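Local coordinates for xylose isomerase-like TIM barrel domain-containing protein (Thermus thermophilus, PDB 3AYV) that is of unknown function but binds zinc ions in a TIM barrel and probably takes part in protection against oxidative stress, at residues E27-P32 with L56-L61; A93-G98 with L133-S138. All coordinates share one frame; numbering follows the deposited sequence.

Overall arrangement
The chain illustrates how a TIM barrel gathers a metal site at the C-terminal ends of its parallel strands. Contact 1 comes first in sequence and joins the end of strand 25-29 to the loop that follows strand 52-55; contact 2 pairs the neighbouring strands 92-96 and 132-136. Both belong to the same closed eight-stranded sheet, and their centres lie about 11 Å apart. They touch directly: Leu-56 N lies 2.8 Å from Val-94 O, probably as a hydrogen bond, and Phe-58 CD1 packs 3.5 Å from His-96 CE1. Phe-58 of contact 1 thus packs against His-96, one of the zinc ligands supplied by contact 2.

Contact 1 of 2, residues E27-P32 with L56-L61; sequences EVYLDP and LPFWNL
The rings of Tyr-29 and Phe-58 meet obliquely, their planes 60° apart, at the C-terminal rim of a TIM barrel, where the end of strand 25-29 faces the loop after strand 52-55. The closest approach is from CE1 of Tyr-29 to CE2 of Phe-58, 3.6 Å. One face of the tyrosine ring carries the backbone N of Asp-31 near its rim, while Leu-56 O lies at the edge of both rings. The indole of Trp-59 receives Phe-58 CE1 over the centre of one face, 3.4 Å above its plane, and its edge atom CD1 is approached to 3.5 Å by Tyr-29 OH.

Phe-58 also meets the rings of His-55 and His-96, both zinc ligands, so Phe-58 lies in the second shell of the metal site.

A chi1 of 159° sets CG of Tyr-29 anti to the backbone N. The far end of the tyrosine ring comes nearer to the loop than its CB does.

The polar link is indirect. Water 1 lies in the tyrosine plane, 2.7 Å from Tyr-29 OH, and accepts a hydrogen bond from Phe-58 N at 2.9 Å. An alanine in place of Tyr-29 would probably leave this water without its hydroxyl partner and open a gap beside Phe-58 CE2 and Trp-59 CD1.

Beyond the aromatic group the contact is mostly aliphatic. Leu-30 meets Leu-56 through their methyl groups, and the Pro-32 ring comes up to Pro-57, whose CG lies 3.6 Å from Leu-30 O.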
ATOM      1  N   GLU A  27       2.680   6.283   7.006  1.00 16.06           N
ATOM      2  CA  GLU A  27       2.621   6.027   5.565  1.00 15.49           C
ATOM      3  C   GLU A  27       1.745   7.098   4.945  1.00 15.70           C
ATOM      4  O   GLU A  27       0.518   7.115   5.144  1.00 15.94           O
ATOM      5  CB  GLU A  27       2.094   4.624   5.249  1.00 15.48           C
ATOM      6  CG  GLU A  27       2.103   4.372   3.749  1.00 16.21           C
ATOM      7  CD  GLU A  27       2.188   2.920   3.390  1.00 18.13           C
ATOM      8  OE1 GLU A  27       1.174   2.380   2.923  1.00 19.01           O
ATOM      9  OE2 GLU A  27       3.266   2.322   3.568  1.00 17.72           O
ATOM     10  N   VAL A  28       2.376   8.002   4.211  1.00 15.16           N
ATOM     11  CA  VAL A  28       1.709   9.193   3.730  1.00 15.39           C
ATOM     12  C   VAL A  28       1.233   9.009   2.297  1.00 14.95           C
ATOM     13  O   VAL A  28       2.027   8.712   1.403  1.00 13.90           O
ATOM     14  CB  VAL A  28       2.651  10.414   3.740  1.00 16.38           C
ATOM     15  CG1 VAL A  28       1.829  11.680   3.425  1.00 17.42           C
ATOM     16  CG2 VAL A  28       3.349  10.549   5.099  1.00 18.39           C
ATOM     17  N   TYR A  29      -0.062   9.205   2.084  1.00 14.35           N
ATOM     18  CA  TYR A  29      -0.591   9.148   0.732  1.00 14.71           C
ATOM     19  C   TYR A  29      -0.390  10.481   0.046  1.00 14.69           C
ATOM     20  O   TYR A  29      -0.741  11.544   0.575  1.00 15.64           O
ATOM     21  CB  TYR A  29      -2.062   8.738   0.768  1.00 13.52           C
ATOM     22  CG  TYR A  29      -2.822   9.118  -0.488  1.00 16.06           C
ATOM     23  CD1 TYR A  29      -2.693   8.369  -1.662  1.00 18.19           C
ATOM     24  CD2 TYR A  29      -3.717  10.186  -0.479  1.00 18.64           C
ATOM     25  CE1 TYR A  29      -3.415   8.703  -2.819  1.00 18.43           C
ATOM     26  CE2 TYR A  29      -4.447  10.533  -1.624  1.00 17.22           C
ATOM     27  CZ  TYR A  29      -4.302   9.786  -2.784  1.00 17.94           C
ATOM     28  OH  TYR A  29      -5.056  10.136  -3.901  1.00 14.66           O
ATOM     29  N   LEU A  30       0.187  10.428  -1.150  1.00 14.99           N
ATOM     30  CA  LEU A  30       0.580  11.639  -1.850  1.00 14.90           C
ATOM     31  C   LEU A  30      -0.581  12.146  -2.722  1.00 16.15           C
ATOM     32  O   LEU A  30      -0.651  11.817  -3.916  1.00 15.77           O
ATOM     33  CB  LEU A  30       1.869  11.402  -2.661  1.00 15.20           C
ATOM     34  CG  LEU A  30       3.051  10.822  -1.864  1.00 16.35           C
ATOM     35  CD1 LEU A  30       4.293  10.650  -2.764  1.00 16.28           C
ATOM     36  CD2 LEU A  30       3.410  11.736  -0.698  1.00 15.79           C
ATOM     37  N   ASP A  31      -1.475  12.934  -2.108  1.00 16.30           N
ATOM     38  CA  ASP A  31      -2.584  13.605  -2.826  1.00 17.94           C
ATOM     39  C   ASP A  31      -2.062  14.193  -4.142  1.00 17.29           C
ATOM     40  O   ASP A  31      -1.144  15.047  -4.155  1.00 17.70           O
ATOM     41  CB  ASP A  31      -3.224  14.753  -1.997  1.00 18.39           C
ATOM     42  CG  ASP A  31      -3.746  14.310  -0.645  1.00 21.07           C
ATOM     43  OD1 ASP A  31      -2.934  13.954   0.243  1.00 19.53           O
ATOM     44  OD2 ASP A  31      -4.985  14.350  -0.448  1.00 21.13           O
ATOM     45  N   PRO A  32      -2.606  13.719  -5.278  1.00 17.90           N
ATOM     46  CA  PRO A  32      -2.153  14.237  -6.579  1.00 17.72           C
ATOM     47  C   PRO A  32      -2.249  15.773  -6.683  1.00 18.00           C
ATOM     48  O   PRO A  32      -1.371  16.393  -7.272  1.00 18.27           O
ATOM     49  CB  PRO A  32      -3.139  13.588  -7.573  1.00 18.51           C
ATOM     50  CG  PRO A  32      -3.605  12.343  -6.886  1.00 18.65           C
ATOM     51  CD  PRO A  32      -3.569  12.611  -5.411  1.00 18.17           C
ATOM     52  N   LEU A  56       1.812   5.859  -3.205  1.00 11.37           N
ATOM     53  CA  LEU A  56       1.854   6.592  -4.449  1.00  9.99           C
ATOM     54  C   LEU A  56       0.433   6.849  -4.946  1.00 10.86           C
ATOM     55  O   LEU A  56      -0.496   6.208  -4.478  1.00 11.05           O
ATOM     56  CB  LEU A  56       2.683   5.835  -5.492  1.00  9.25           C
ATOM     57  CG  LEU A  56       4.155   5.654  -5.107  1.00 10.59           C
ATOM     58  CD1 LEU A  56       4.838   4.727  -6.065  1.00 12.19           C
ATOM     59  CD2 LEU A  56       4.879   7.037  -5.123  1.00  9.93           C
ATOM     60  N   PRO A  57       0.256   7.853  -5.811  1.00 11.51           N
ATOM     61  CA  PRO A  57      -1.093   8.103  -6.364  1.00 11.18           C
ATOM     62  C   PRO A  57      -1.664   6.839  -7.011  1.00 11.12           C
ATOM     63  O   PRO A  57      -0.883   5.989  -7.504  1.00 11.54           O
ATOM     64  CB  PRO A  57      -0.823   9.172  -7.433  1.00 10.00           C
ATOM     65  CG  PRO A  57       0.402   9.935  -6.853  1.00 12.68           C
ATOM     66  CD  PRO A  57       1.247   8.828  -6.319  1.00 11.16           C
ATOM     67  N   PHE A  58      -2.999   6.710  -7.016  1.00 11.57           N
ATOM     68  CA  PHE A  58      -3.625   5.552  -7.644  1.00 12.24           C
ATOM     69  C   PHE A  58      -5.001   5.826  -8.263  1.00 11.56           C
ATOM     70  O   PHE A  58      -5.423   5.070  -9.140  1.00 10.47           O
ATOM     71  CB  PHE A  58      -3.774   4.398  -6.645  1.00 11.79           C
ATOM     72  CG  PHE A  58      -4.732   4.692  -5.528  1.00 14.98           C
ATOM     73  CD1 PHE A  58      -6.082   4.304  -5.620  1.00 16.02           C
ATOM     74  CD2 PHE A  58      -4.297   5.364  -4.382  1.00 19.16           C
ATOM     75  CE1 PHE A  58      -6.969   4.586  -4.597  1.00 19.46           C
ATOM     76  CE2 PHE A  58      -5.185   5.657  -3.332  1.00 20.27           C
ATOM     77  CZ  PHE A  58      -6.519   5.268  -3.439  1.00 20.23           C
ATOM     78  N   TRP A  59      -5.721   6.824  -7.751  1.00 11.74           N
ATOM     79  CA  TRP A  59      -7.099   7.020  -8.221  1.00 12.40           C
ATOM     80  C   TRP A  59      -7.119   7.245  -9.728  1.00 11.67           C
ATOM     81  O   TRP A  59      -6.458   8.153 -10.229  1.00 10.90           O
ATOM     82  CB  TRP A  59      -7.784   8.188  -7.499  1.00 13.40           C
ATOM     83  CG  TRP A  59      -8.306   7.855  -6.139  1.00 15.89           C
ATOM     84  CD1 TRP A  59      -7.890   8.395  -4.955  1.00 17.26           C
ATOM     85  CD2 TRP A  59      -9.352   6.924  -5.816  1.00 18.51           C
ATOM     86  NE1 TRP A  59      -8.620   7.868  -3.915  1.00 18.57           N
ATOM     87  CE2 TRP A  59      -9.505   6.942  -4.414  1.00 19.95           C
ATOM     88  CE3 TRP A  59     -10.147   6.047  -6.576  1.00 18.98           C
ATOM     89  CZ2 TRP A  59     -10.450   6.138  -3.743  1.00 22.35           C
ATOM     90  CZ3 TRP A  59     -11.090   5.237  -5.906  1.00 23.08           C
ATOM     91  CH2 TRP A  59     -11.225   5.295  -4.505  1.00 21.44           C
ATOM     92  N   ASN A  60      -7.903   6.419 -10.445  1.00 11.50           N
ATOM     93  CA  ASN A  60      -8.060   6.550 -11.897  1.00 11.93           C
ATOM     94  C   ASN A  60      -6.780   6.393 -12.697  1.00 12.00           C
ATOM     95  O   ASN A  60      -6.692   6.863 -13.819  1.00 12.72           O
ATOM     96  CB  ASN A  60      -8.722   7.887 -12.248  1.00 11.95           C
ATOM     97  CG  ASN A  60     -10.055   8.068 -11.547  1.00 13.46           C
ATOM     98  OD1 ASN A  60     -10.204   8.941 -10.677  1.00 11.98           O
ATOM     99  ND2 ASN A  60     -11.029   7.213 -11.896  1.00 13.56           N
ATOM    100  N   LEU A  61      -5.784   5.728 -12.121  1.00 10.58           N
ATOM    101  CA  LEU A  61      -4.545   5.501 -12.853  1.00 10.63           C
ATOM    102  C   LEU A  61      -4.395   4.042 -13.273  1.00 10.86           C
ATOM    103  O   LEU A  61      -4.848   3.137 -12.578  1.00 11.30           O
ATOM    104  CB  LEU A  61      -3.332   5.891 -11.986  1.00  9.98           C
ATOM    105  CG  LEU A  61      -3.352   7.346 -11.472  1.00 11.24           C
ATOM    106  CD1 LEU A  61      -2.119   7.652 -10.609  1.00 11.05           C
ATOM    107  CD2 LEU A  61      -3.502   8.383 -12.574  1.00  9.34           C
TER
HETATM  108  O   HOH W   1      -4.463   9.092  -6.360  1.00 13.98           O

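Contact 2 of 2, residues A93-G98 with L133-S138; sequences AVFHSG and LLLENS. With ZN (zinc ion), chain E; ZN (zinc ion), chain F.
Ala-93 to Phe-95 pair in parallel with Leu-133 to Leu-135, on two adjacent strands of the TIM barrel. Three backbone bonds of 2.8 to 3.0 Å join the strands: Leu-134 N gives to Ala-93 O, Phe-95 N to Leu-134 O, and Glu-136 N to Phe-95 O. The last is the straightest (164° at the hydrogen). The strands then part, leaving Ser-97 N 4.3 Å from Glu-136 O. Water 2 bridges the interval, accepting from Ser-97 N and donating to Glu-136 O at 2.6 Å, and it also takes a bond from Ser-138 OG. That hydroxyl accepts in turn from water 3, while Ser-97 OG is held by Glu-140 and Ile-99 N.

His-96 and Glu-136 run side by side with ring and carboxylate 87° apart. NE2 of His-96 binds one zinc ion at 2.4 Å and OE1 of Glu-136 binds it at 1.9 Å, with His-55 and waters 4 and 5 as further ligands. OE2 of Glu-136 mainly binds the second zinc ion, with a longer approach to the first; Asp-162, His-187, Glu-223 and waters 4 and 6 are its other ligands. The carboxylate and the shared water 4 thus bridge the metals.

The opposite face is apolar. Leu-133 packs on Phe-95 and on helix 120-129, and Leu-135 CD1 makes an off-centre CH-pi contact 4.1 Å from the centroid of the Phe-95 ring.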
ATOM      1  N   ALA A  93       7.607   2.617  -1.039  1.00 12.76           N
ATOM      2  CA  ALA A  93       6.527   3.329  -1.739  1.00 12.42           C
ATOM      3  C   ALA A  93       5.588   2.269  -2.258  1.00 12.11           C
ATOM      4  O   ALA A  93       6.026   1.300  -2.917  1.00 12.85           O
ATOM      5  CB  ALA A  93       7.065   4.191  -2.912  1.00 11.62           C
ATOM      6  N   VAL A  94       4.301   2.451  -1.983  1.00 12.00           N
ATOM      7  CA  VAL A  94       3.303   1.420  -2.306  1.00 11.25           C
ATOM      8  C   VAL A  94       2.453   1.927  -3.462  1.00 10.68           C
ATOM      9  O   VAL A  94       2.120   3.120  -3.515  1.00 11.54           O
ATOM     10  CB  VAL A  94       2.373   1.165  -1.092  1.00 11.88           C
ATOM     11  CG1 VAL A  94       1.312   0.113  -1.440  1.00 13.96           C
ATOM     12  CG2 VAL A  94       3.194   0.692   0.135  1.00 12.30           C
ATOM     13  N   PHE A  95       2.075   1.017  -4.373  1.00  9.96           N
ATOM     14  CA  PHE A  95       1.259   1.414  -5.522  1.00 10.75           C
ATOM     15  C   PHE A  95       0.334   0.245  -5.889  1.00 10.20           C
ATOM     16  O   PHE A  95       0.541  -0.908  -5.451  1.00 10.30           O
ATOM     17  CB  PHE A  95       2.145   1.857  -6.716  1.00 11.20           C
ATOM     18  CG  PHE A  95       2.797   0.704  -7.432  1.00 12.64           C
ATOM     19  CD1 PHE A  95       3.959   0.127  -6.921  1.00 14.46           C
ATOM     20  CD2 PHE A  95       2.244   0.184  -8.608  1.00 14.36           C
ATOM     21  CE1 PHE A  95       4.550  -0.964  -7.548  1.00 13.91           C
ATOM     22  CE2 PHE A  95       2.836  -0.914  -9.261  1.00 13.70           C
ATOM     23  CZ  PHE A  95       3.996  -1.486  -8.726  1.00 15.39           C
ATOM     24  N   HIS A  96      -0.723   0.553  -6.643  1.00 10.49           N
ATOM     25  CA  HIS A  96      -1.670  -0.470  -7.103  1.00 10.86           C
ATOM     26  C   HIS A  96      -1.355  -0.886  -8.532  1.00 10.34           C
ATOM     27  O   HIS A  96      -0.712  -0.127  -9.258  1.00 10.88           O
ATOM     28  CB  HIS A  96      -3.090   0.130  -7.150  1.00 10.65           C
ATOM     29  CG  HIS A  96      -3.660   0.445  -5.807  1.00 13.99           C
ATOM     30  ND1 HIS A  96      -4.953   0.902  -5.653  1.00 16.52           N
ATOM     31  CD2 HIS A  96      -3.145   0.350  -4.561  1.00 17.66           C
ATOM     32  CE1 HIS A  96      -5.199   1.102  -4.369  1.00 17.17           C
ATOM     33  NE2 HIS A  96      -4.116   0.787  -3.688  1.00 18.45           N
ATOM     34  N   SER A  97      -1.854  -2.051  -8.964  1.00  9.95           N
ATOM     35  CA  SER A  97      -1.578  -2.504 -10.355  1.00 10.56           C
ATOM     36  C   SER A  97      -2.303  -1.708 -11.450  1.00 11.34           C
ATOM     37  O   SER A  97      -1.899  -1.755 -12.627  1.00 11.74           O
ATOM     38  CB  SER A  97      -1.887  -4.001 -10.518  1.00 10.22           C
ATOM     39  OG  SER A  97      -3.296  -4.209 -10.646  1.00  8.96           O
ATOM     40  N   GLY A  98      -3.380  -1.022 -11.083  1.00  9.76           N
ATOM     41  CA  GLY A  98      -4.164  -0.289 -12.075  1.00 10.18           C
ATOM     42  C   GLY A  98      -5.309  -1.127 -12.654  1.00 10.26           C
ATOM     43  O   GLY A  98      -6.142  -0.608 -13.414  1.00 10.24           O
ATOM     44  N   LEU A 133      10.118  -0.493  -3.786  1.00 12.76           N
ATOM     45  CA  LEU A 133       8.799  -0.365  -4.446  1.00 11.80           C
ATOM     46  C   LEU A 133       7.952  -1.567  -4.113  1.00 11.82           C
ATOM     47  O   LEU A 133       8.416  -2.703  -4.202  1.00 12.24           O
ATOM     48  CB  LEU A 133       8.969  -0.284  -5.967  1.00 12.11           C
ATOM     49  CG  LEU A 133       7.828   0.215  -6.838  1.00 12.89           C
ATOM     50  CD1 LEU A 133       7.439   1.672  -6.475  1.00 12.43           C
ATOM     51  CD2 LEU A 133       8.168   0.125  -8.328  1.00 12.67           C
ATOM     52  N   LEU A 134       6.694  -1.328  -3.738  1.00 11.28           N
ATOM     53  CA  LEU A 134       5.830  -2.429  -3.310  1.00 11.15           C
ATOM     54  C   LEU A 134       4.522  -2.361  -4.059  1.00 10.59           C
ATOM     55  O   LEU A 134       3.866  -1.334  -4.059  1.00 11.30           O
ATOM     56  CB  LEU A 134       5.520  -2.364  -1.806  1.00 11.82           C
ATOM     57  CG  LEU A 134       6.735  -2.282  -0.882  1.00 11.57           C
ATOM     58  CD1 LEU A 134       6.285  -1.883   0.513  1.00 15.78           C
ATOM     59  CD2 LEU A 134       7.442  -3.646  -0.883  1.00 11.31           C
ATOM     60  N   LEU A 135       4.142  -3.478  -4.663  1.00 10.57           N
ATOM     61  CA  LEU A 135       2.835  -3.592  -5.319  1.00 10.58           C
ATOM     62  C   LEU A 135       1.807  -4.163  -4.355  1.00 10.77           C
ATOM     63  O   LEU A 135       2.027  -5.217  -3.750  1.00 10.88           O
ATOM     64  CB  LEU A 135       2.991  -4.510  -6.559  1.00 12.27           C
ATOM     65  CG  LEU A 135       1.756  -4.921  -7.377  1.00 13.69           C
ATOM     66  CD1 LEU A 135       0.993  -3.674  -7.820  1.00 15.38           C
ATOM     67  CD2 LEU A 135       2.237  -5.734  -8.553  1.00 13.79           C
ATOM     68  N   GLU A 136       0.666  -3.471  -4.228  1.00 10.68           N
ATOM     69  CA  GLU A 136      -0.408  -3.864  -3.294  1.00 11.82           C
ATOM     70  C   GLU A 136      -1.547  -4.517  -4.085  1.00 11.58           C
ATOM     71  O   GLU A 136      -1.839  -4.070  -5.205  1.00 11.97           O
ATOM     72  CB  GLU A 136      -0.911  -2.602  -2.589  1.00 12.28           C
ATOM     73  CG  GLU A 136      -2.039  -2.812  -1.642  1.00 14.76           C
ATOM     74  CD  GLU A 136      -2.727  -1.517  -1.247  1.00 19.01           C
ATOM     75  OE1 GLU A 136      -2.203  -0.417  -1.472  1.00 18.40           O
ATOM     76  OE2 GLU A 136      -3.817  -1.598  -0.689  1.00 24.83           O
ATOM     77  N   ASN A 137      -2.161  -5.584  -3.549  1.00 11.17           N
ATOM     78  CA  ASN A 137      -3.339  -6.146  -4.228  1.00 10.17           C
ATOM     79  C   ASN A 137      -4.516  -5.177  -4.054  1.00 10.46           C
ATOM     80  O   ASN A 137      -4.689  -4.580  -2.981  1.00  9.71           O
ATOM     81  CB  ASN A 137      -3.722  -7.536  -3.681  1.00  9.83           C
ATOM     82  CG  ASN A 137      -4.009  -7.530  -2.172  1.00 11.18           C
ATOM     83  OD1 ASN A 137      -3.126  -7.233  -1.370  1.00 10.73           O
ATOM     84  ND2 ASN A 137      -5.264  -7.847  -1.789  1.00 10.11           N
ATOM     85  N   SER A 138      -5.324  -5.070  -5.106  1.00 10.24           N
ATOM     86  CA  SER A 138      -6.515  -4.241  -5.111  1.00 10.69           C
ATOM     87  C   SER A 138      -7.694  -5.067  -5.636  1.00 10.42           C
ATOM     88  O   SER A 138      -8.350  -5.753  -4.848  1.00 11.45           O
ATOM     89  CB  SER A 138      -6.270  -2.938  -5.897  1.00 11.08           C
ATOM     90  OG  SER A 138      -5.835  -3.196  -7.232  1.00 12.65           O
TER
HETATM   91 ZN    ZN E 255      -3.563   0.960  -1.371  1.00 67.65          ZN
HETATM   92 ZN    ZN F 256      -4.388  -1.077   1.282  1.00 71.78          ZN
HETATM   93  O   HOH W   2      -3.310  -3.864  -7.297  1.00  9.95           O
HETATM   94  O   HOH W   3      -5.855  -1.296  -9.267  1.00 15.27           O
HETATM   95  O   HOH W   4      -4.022   1.342   0.646  1.00 27.13           O
HETATM   96  O   HOH W   5      -5.742   2.100  -1.338  1.00 30.78           O
HETATM   97  O   HOH W   6      -6.403   0.247   1.501  1.00 20.80           O